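Local coordinates for protein amidohydrolase (Brucella melitensis biovar Abortus, PDB 4F0L) that probably acts as a metal-dependent deaminase of the amidohydrolase family and binds an iron(III) ion, at residues P383-G386 / G390-A393; Q18-D23 / T364-F369. All coordinates share one frame; numbering follows the deposited sequence.

Contact 1. Residues P383-G386 / G390-A393; sequences PEDG and GASA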
ATOM      1  N   PRO B 383      -7.770  22.553 -16.987  1.00 19.01           N
ATOM      2  CA  PRO B 383      -9.079  22.432 -16.353  1.00 19.61           C
ATOM      3  C   PRO B 383     -10.152  21.937 -17.307  1.00 20.14           C
ATOM      4  O   PRO B 383     -11.157  21.404 -16.849  1.00 20.71           O
ATOM      5  CB  PRO B 383      -9.383  23.851 -15.873  1.00 20.01           C
ATOM      6  CG  PRO B 383      -8.569  24.737 -16.785  1.00 20.54           C
ATOM      7  CD  PRO B 383      -7.296  23.951 -16.985  1.00 19.95           C
ATOM      8  N   GLU B 384      -9.918  22.057 -18.611  1.00 20.81           N
ATOM      9  CA  GLU B 384     -10.860  21.563 -19.626  1.00 21.69           C
ATOM     10  C   GLU B 384     -10.873  20.056 -19.737  1.00 20.37           C
ATOM     11  O   GLU B 384     -11.701  19.486 -20.438  1.00 20.97           O
ATOM     12  CB  GLU B 384     -10.492  22.136 -21.008  1.00 23.30           C
ATOM     13  CG  GLU B 384      -9.144  21.639 -21.572  1.00 23.65           C
ATOM     14  CD  GLU B 384      -7.918  22.468 -21.159  1.00 24.05           C
ATOM     15  OE1 GLU B 384      -7.833  22.942 -20.012  1.00 23.49           O
ATOM     16  OE2 GLU B 384      -7.003  22.640 -22.009  1.00 26.52           O
ATOM     17  N   ASP B 385      -9.919  19.402 -19.097  1.00 19.19           N
ATOM     18  CA  ASP B 385      -9.743  17.967 -19.277  1.00 18.43           C
ATOM     19  C   ASP B 385     -10.627  17.149 -18.320  1.00 17.63           C
ATOM     20  O   ASP B 385     -11.248  17.685 -17.384  1.00 17.28           O
ATOM     21  CB  ASP B 385      -8.278  17.582 -19.093  1.00 17.61           C
ATOM     22  CG  ASP B 385      -7.444  17.763 -20.360  1.00 17.44           C
ATOM     23  OD1 ASP B 385      -7.984  18.016 -21.467  1.00 16.45           O
ATOM     24  OD2 ASP B 385      -6.220  17.603 -20.222  1.00 16.69           O
ATOM     25  N   GLY B 386     -10.681  15.852 -18.582  1.00 17.38           N
ATOM     26  CA  GLY B 386     -11.667  14.969 -17.960  1.00 17.84           C
ATOM     27  C   GLY B 386     -12.477  14.211 -19.003  1.00 18.41           C
ATOM     28  O   GLY B 386     -12.212  14.314 -20.211  1.00 18.46           O
ATOM     29  N   GLY B 390     -14.795  17.929 -25.708  1.00 18.77           N
ATOM     30  CA  GLY B 390     -13.743  18.911 -25.874  1.00 18.06           C
ATOM     31  C   GLY B 390     -12.499  18.722 -25.038  1.00 16.82           C
ATOM     32  O   GLY B 390     -11.526  19.435 -25.241  1.00 16.77           O
ATOM     33  N   ALA B 391     -12.514  17.767 -24.114  1.00 15.72           N
ATOM     34  CA  ALA B 391     -11.316  17.385 -23.379  1.00 15.04           C
ATOM     35  C   ALA B 391     -10.380  16.553 -24.244  1.00 14.78           C
ATOM     36  O   ALA B 391     -10.778  15.950 -25.249  1.00 14.66           O
ATOM     37  CB  ALA B 391     -11.674  16.607 -22.129  1.00 14.43           C
ATOM     38  N   SER B 392      -9.114  16.517 -23.850  1.00 14.58           N
ATOM     39  CA  SER B 392      -8.176  15.546 -24.446  1.00 14.36           C
ATOM     40  C   SER B 392      -8.747  14.150 -24.238  1.00 13.96           C
ATOM     41  O   SER B 392      -9.354  13.903 -23.184  1.00 13.54           O
ATOM     42  CB  SER B 392      -6.789  15.636 -23.819  1.00 14.14           C
ATOM     43  OG  SER B 392      -5.857  14.895 -24.619  1.00 14.99           O
ATOM     44  N   ALA B 393      -8.575  13.257 -25.229  1.00 14.00           N
ATOM     45  CA  ALA B 393      -9.059  11.874 -25.086  1.00 14.13           C
ATOM     46  C   ALA B 393      -8.083  11.067 -24.224  1.00 13.71           C
ATOM     47  O   ALA B 393      -7.341  10.231 -24.719  1.00 13.81           O
ATOM     48  CB  ALA B 393      -9.333  11.212 -26.457  1.00 14.81           C
TER
HETATM   49  O   HOH W   1      -9.061  14.715 -20.562  1.00 14.56           O

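Contact 2. Residues Q18-D23 / T364-F369; sequences QALLPD and TGRALF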
ATOM      1  N   GLN B  18     -19.903   0.881 -18.294  1.00 18.09           N
ATOM      2  CA  GLN B  18     -20.040   1.954 -17.301  1.00 17.53           C
ATOM      3  C   GLN B  18     -18.902   2.934 -17.485  1.00 16.19           C
ATOM      4  O   GLN B  18     -17.780   2.537 -17.747  1.00 15.06           O
ATOM      5  CB  GLN B  18     -19.967   1.414 -15.867  1.00 17.45           C
ATOM      6  CG  GLN B  18     -20.973   0.339 -15.490  1.00 18.64           C
ATOM      7  CD  GLN B  18     -20.768  -0.168 -14.082  1.00 18.68           C
ATOM      8  OE1 GLN B  18     -21.148   0.489 -13.115  1.00 19.40           O
ATOM      9  NE2 GLN B  18     -20.163  -1.352 -13.956  1.00 19.55           N
ATOM     10  N   ALA B  19     -19.191   4.207 -17.301  1.00 16.38           N
ATOM     11  CA  ALA B  19     -18.175   5.234 -17.369  1.00 15.97           C
ATOM     12  C   ALA B  19     -18.491   6.283 -16.340  1.00 16.52           C
ATOM     13  O   ALA B  19     -19.650   6.621 -16.117  1.00 17.26           O
ATOM     14  CB  ALA B  19     -18.105   5.839 -18.749  1.00 15.71           C
ATOM     15  N   LEU B  20     -17.452   6.775 -15.671  1.00 16.57           N
ATOM     16  CA  LEU B  20     -17.633   7.732 -14.599  1.00 16.55           C
ATOM     17  C   LEU B  20     -17.494   9.134 -15.152  1.00 16.96           C
ATOM     18  O   LEU B  20     -16.384   9.648 -15.330  1.00 17.73           O
ATOM     19  CB  LEU B  20     -16.641   7.458 -13.443  1.00 15.37           C
ATOM     20  CG  LEU B  20     -16.669   8.482 -12.284  1.00 15.56           C
ATOM     21  CD1 LEU B  20     -18.082   8.757 -11.738  1.00 15.66           C
ATOM     22  CD2 LEU B  20     -15.744   8.069 -11.161  1.00 14.15           C
ATOM     23  N   LEU B  21     -18.629   9.774 -15.409  1.00 17.78           N
ATOM     24  CA  LEU B  21     -18.643  11.102 -15.973  1.00 18.06           C
ATOM     25  C   LEU B  21     -18.666  12.135 -14.849  1.00 19.27           C
ATOM     26  O   LEU B  21     -18.886  11.779 -13.680  1.00 18.56           O
ATOM     27  CB  LEU B  21     -19.859  11.252 -16.885  1.00 18.73           C
ATOM     28  CG  LEU B  21     -19.989  10.250 -18.021  1.00 18.50           C
ATOM     29  CD1 LEU B  21     -21.251  10.525 -18.856  1.00 18.94           C
ATOM     30  CD2 LEU B  21     -18.739  10.333 -18.900  1.00 17.40           C
ATOM     31  N   PRO B  22     -18.454  13.431 -15.179  1.00 20.28           N
ATOM     32  CA  PRO B  22     -18.374  14.424 -14.082  1.00 21.19           C
ATOM     33  C   PRO B  22     -19.644  14.536 -13.262  1.00 23.52           C
ATOM     34  O   PRO B  22     -19.576  14.883 -12.083  1.00 25.23           O
ATOM     35  CB  PRO B  22     -18.084  15.741 -14.813  1.00 22.05           C
ATOM     36  CG  PRO B  22     -17.385  15.320 -16.060  1.00 20.76           C
ATOM     37  CD  PRO B  22     -18.022  14.009 -16.461  1.00 20.25           C
ATOM     38  N   ASP B  23     -20.801  14.236 -13.860  1.00 24.52           N
ATOM     39  CA  ASP B  23     -22.044  14.259 -13.115  1.00 26.26           C
ATOM     40  C   ASP B  23     -22.452  12.850 -12.624  1.00 26.63           C
ATOM     41  O   ASP B  23     -23.592  12.647 -12.261  1.00 27.86           O
ATOM     42  CB  ASP B  23     -23.162  14.956 -13.923  1.00 27.89           C
ATOM     43  CG  ASP B  23     -23.438  14.276 -15.258  1.00 29.23           C
ATOM     44  OD1 ASP B  23     -22.626  13.445 -15.746  1.00 29.41           O
ATOM     45  OD2 ASP B  23     -24.494  14.551 -15.834  1.00 32.49           O
ATOM     46  N   THR B 364     -15.827   6.222  -0.293  1.00 17.62           N
ATOM     47  CA  THR B 364     -14.539   6.889  -0.059  1.00 17.08           C
ATOM     48  C   THR B 364     -13.696   6.836  -1.343  1.00 16.03           C
ATOM     49  O   THR B 364     -13.069   7.824  -1.723  1.00 16.52           O
ATOM     50  CB  THR B 364     -13.783   6.230   1.130  1.00 16.83           C
ATOM     51  OG1 THR B 364     -14.584   6.341   2.297  1.00 18.17           O
ATOM     52  CG2 THR B 364     -12.473   6.924   1.402  1.00 16.44           C
ATOM     53  N   GLY B 365     -13.707   5.708  -2.038  1.00 15.03           N
ATOM     54  CA  GLY B 365     -12.920   5.585  -3.273  1.00 14.16           C
ATOM     55  C   GLY B 365     -13.420   6.529  -4.355  1.00 14.14           C
ATOM     56  O   GLY B 365     -12.629   7.178  -5.050  1.00 13.86           O
ATOM     57  N   ARG B 366     -14.737   6.652  -4.456  1.00 14.73           N
ATOM     58  CA  ARG B 366     -15.367   7.603  -5.375  1.00 15.34           C
ATOM     59  C   ARG B 366     -14.945   9.056  -5.109  1.00 15.84           C
ATOM     60  O   ARG B 366     -14.492   9.763  -6.022  1.00 16.16           O
ATOM     61  CB  ARG B 366     -16.890   7.463  -5.315  1.00 16.11           C
ATOM     62  CG  ARG B 366     -17.708   8.524  -6.052  1.00 16.91           C
ATOM     63  CD  ARG B 366     -17.533   8.517  -7.563  1.00 16.60           C
ATOM     64  NE  ARG B 366     -18.379   9.568  -8.163  1.00 17.32           N
ATOM     65  CZ  ARG B 366     -19.697   9.465  -8.321  1.00 18.70           C
ATOM     66  NH1 ARG B 366     -20.334   8.371  -7.920  1.00 19.26           N
ATOM     67  NH2 ARG B 366     -20.400  10.467  -8.849  1.00 19.80           N
ATOM     68  N   ALA B 367     -15.073   9.500  -3.876  1.00 16.24           N
ATOM     69  CA  ALA B 367     -14.723  10.868  -3.508  1.00 16.87           C
ATOM     70  C   ALA B 367     -13.259  11.153  -3.782  1.00 16.64           C
ATOM     71  O   ALA B 367     -12.911  12.192  -4.321  1.00 17.21           O
ATOM     72  CB  ALA B 367     -15.044  11.129  -2.035  1.00 17.18           C
ATOM     73  N   LEU B 368     -12.388  10.217  -3.433  1.00 16.58           N
ATOM     74  CA  LEU B 368     -10.971  10.438  -3.595  1.00 16.01           C
ATOM     75  C   LEU B 368     -10.583  10.446  -5.067  1.00 15.48           C
ATOM     76  O   LEU B 368      -9.793  11.288  -5.497  1.00 16.01           O
ATOM     77  CB  LEU B 368     -10.189   9.368  -2.848  1.00 16.56           C
ATOM     78  CG  LEU B 368     -10.169   9.602  -1.336  1.00 17.57           C
ATOM     79  CD1 LEU B 368      -9.336   8.512  -0.712  1.00 18.46           C
ATOM     80  CD2 LEU B 368      -9.634  10.988  -0.954  1.00 18.79           C
ATOM     81  N   PHE B 369     -11.139   9.519  -5.823  1.00 14.20           N
ATOM     82  CA  PHE B 369     -10.815   9.412  -7.222  1.00 13.85           C
ATOM     83  C   PHE B 369     -11.308  10.638  -7.968  1.00 13.92           C
ATOM     84  O   PHE B 369     -10.530  11.244  -8.701  1.00 13.98           O
ATOM     85  CB  PHE B 369     -11.395   8.168  -7.876  1.00 13.47           C
ATOM     86  CG  PHE B 369     -10.991   8.028  -9.305  1.00 13.15           C
ATOM     87  CD1 PHE B 369      -9.766   7.491  -9.640  1.00 12.76           C
ATOM     88  CD2 PHE B 369     -11.818   8.504 -10.331  1.00 13.56           C
ATOM     89  CE1 PHE B 369      -9.376   7.372 -10.979  1.00 12.68           C
ATOM     90  CE2 PHE B 369     -11.422   8.406 -11.651  1.00 13.54           C
ATOM     91  CZ  PHE B 369     -10.204   7.831 -11.975  1.00 13.31           C
TER
HETATM   92  O   HOH W   2     -19.332  13.230  -9.406  1.00 18.20           O

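Contact 1. Residues P383-G386 / G390-A393
D385 and S392 are joined by the one direct hydrogen bond between P383-G386 and G390-A393. The backbone N of S392 donates to D385 OD1 over 3.0 Å with an N-H...O angle of 166°, so the bond is nearly straight at the hydrogen, yet it reaches the oxygen from above the carboxylate plane, 41° out of it. The carboxylate swings across because D385 CG lies anti to its own carbonyl carbon (chi1 -84°), beside the backbone N. OD1 also forms a salt bridge with R382, so an amide and a guanidinium grip the same buried oxygen; the arginine would be expected to stabilise the charged form. Aspartate suits this place, being short enough to reach the neighbouring backbone and still meet the arginine. S392 turns its hydroxyl to D394.

A second polar link runs through a water. Water 1 accepts from G386 N at 2.8 Å and donates to S392 O at 2.8 Å, tying together two backbone groups that do not meet directly.

The van der Waals contact is small and tight. A391 points its methyl at the backbone of the other segment, where A391 CB sits 3.0 Å from G386 O and 3.3 Å from E384 O, and also rests 3.7 Å from D385 CA. Between two carbonyl oxygens a methyl is a fitting size. The backbone angles of G386 would press a CB against the preceding carbonyl oxygen, and G390, with positive phi, also adopts a shape that favours glycine.

G390 and A391 pair through their backbones with I38. The whole is a compact loop, consistent with the G-x3-G-x2-A-D pattern (G386, G390, A393, D394) that in many amidohydrolases leads into a late strand, here 395-399.

Contact 2. Residues Q18-D23 / T364-F369
L20 of strand 19-21 reaches across to R366 and F369 near the start of helix 364-379. Its CB already points toward the helix, and with CG anti to the backbone N (chi1 176°) the side chain extends outward until its two methyls divide the work. L20 CD1 lies over one face of the R366 guanidinium, 3.6 Å above the plane but displaced toward the rim, with R366 NE at 3.7 Å and CZ at 3.8 Å. L20 CD2 meets the side chains of the helix, 4.0 Å from R366 CD and 4.0 Å from F369 CD2, approaching the ring at an oblique angle. Branching thus lets one leucine pack against a flat cation and an aromatic ring together.

R366 and F369, three residues apart, stand on neighbouring turns of the helix. The arginine's bend at chi2 (65°) carries its planar end under L20 CD1, while D370 and D409 form salt bridges with NE and NH1. R366 NH2 donates to water 2, in the guanidinium plane, at 3.0 Å, and this water in turn probably reaches P22 O. W25 of strand 24-26 touches both L20 and R366.

Arginine therefore serves two surroundings: its face offers apolar contact to leucine, while its N-H groups are met by two aspartates and a water, so the charge is probably compensated by D370 and D409 where a methyl also packs.

How the contacts relate
Both contacts are largely buried and lie away from the iron site, but they join different kinds of element. Contact 1 is local, closing a loop between helix 364-379 and strand 395-399 with its segments only a few residues apart in sequence. Contact 2 is long-range, bringing an N-terminal strand to the first turns of that same helix. The chemistry follows: each has a bridging water, but only the loop has a direct hydrogen bond, with a carboxylate and small residues, whereas strand and helix meet through larger side chains. The centres of contacts 1 and 2 are 16 Å apart, and the nearest atoms of contacts 1 and 2 about 6 Å apart; L387, between the segments of contact 1, packs against L21 of contact 2.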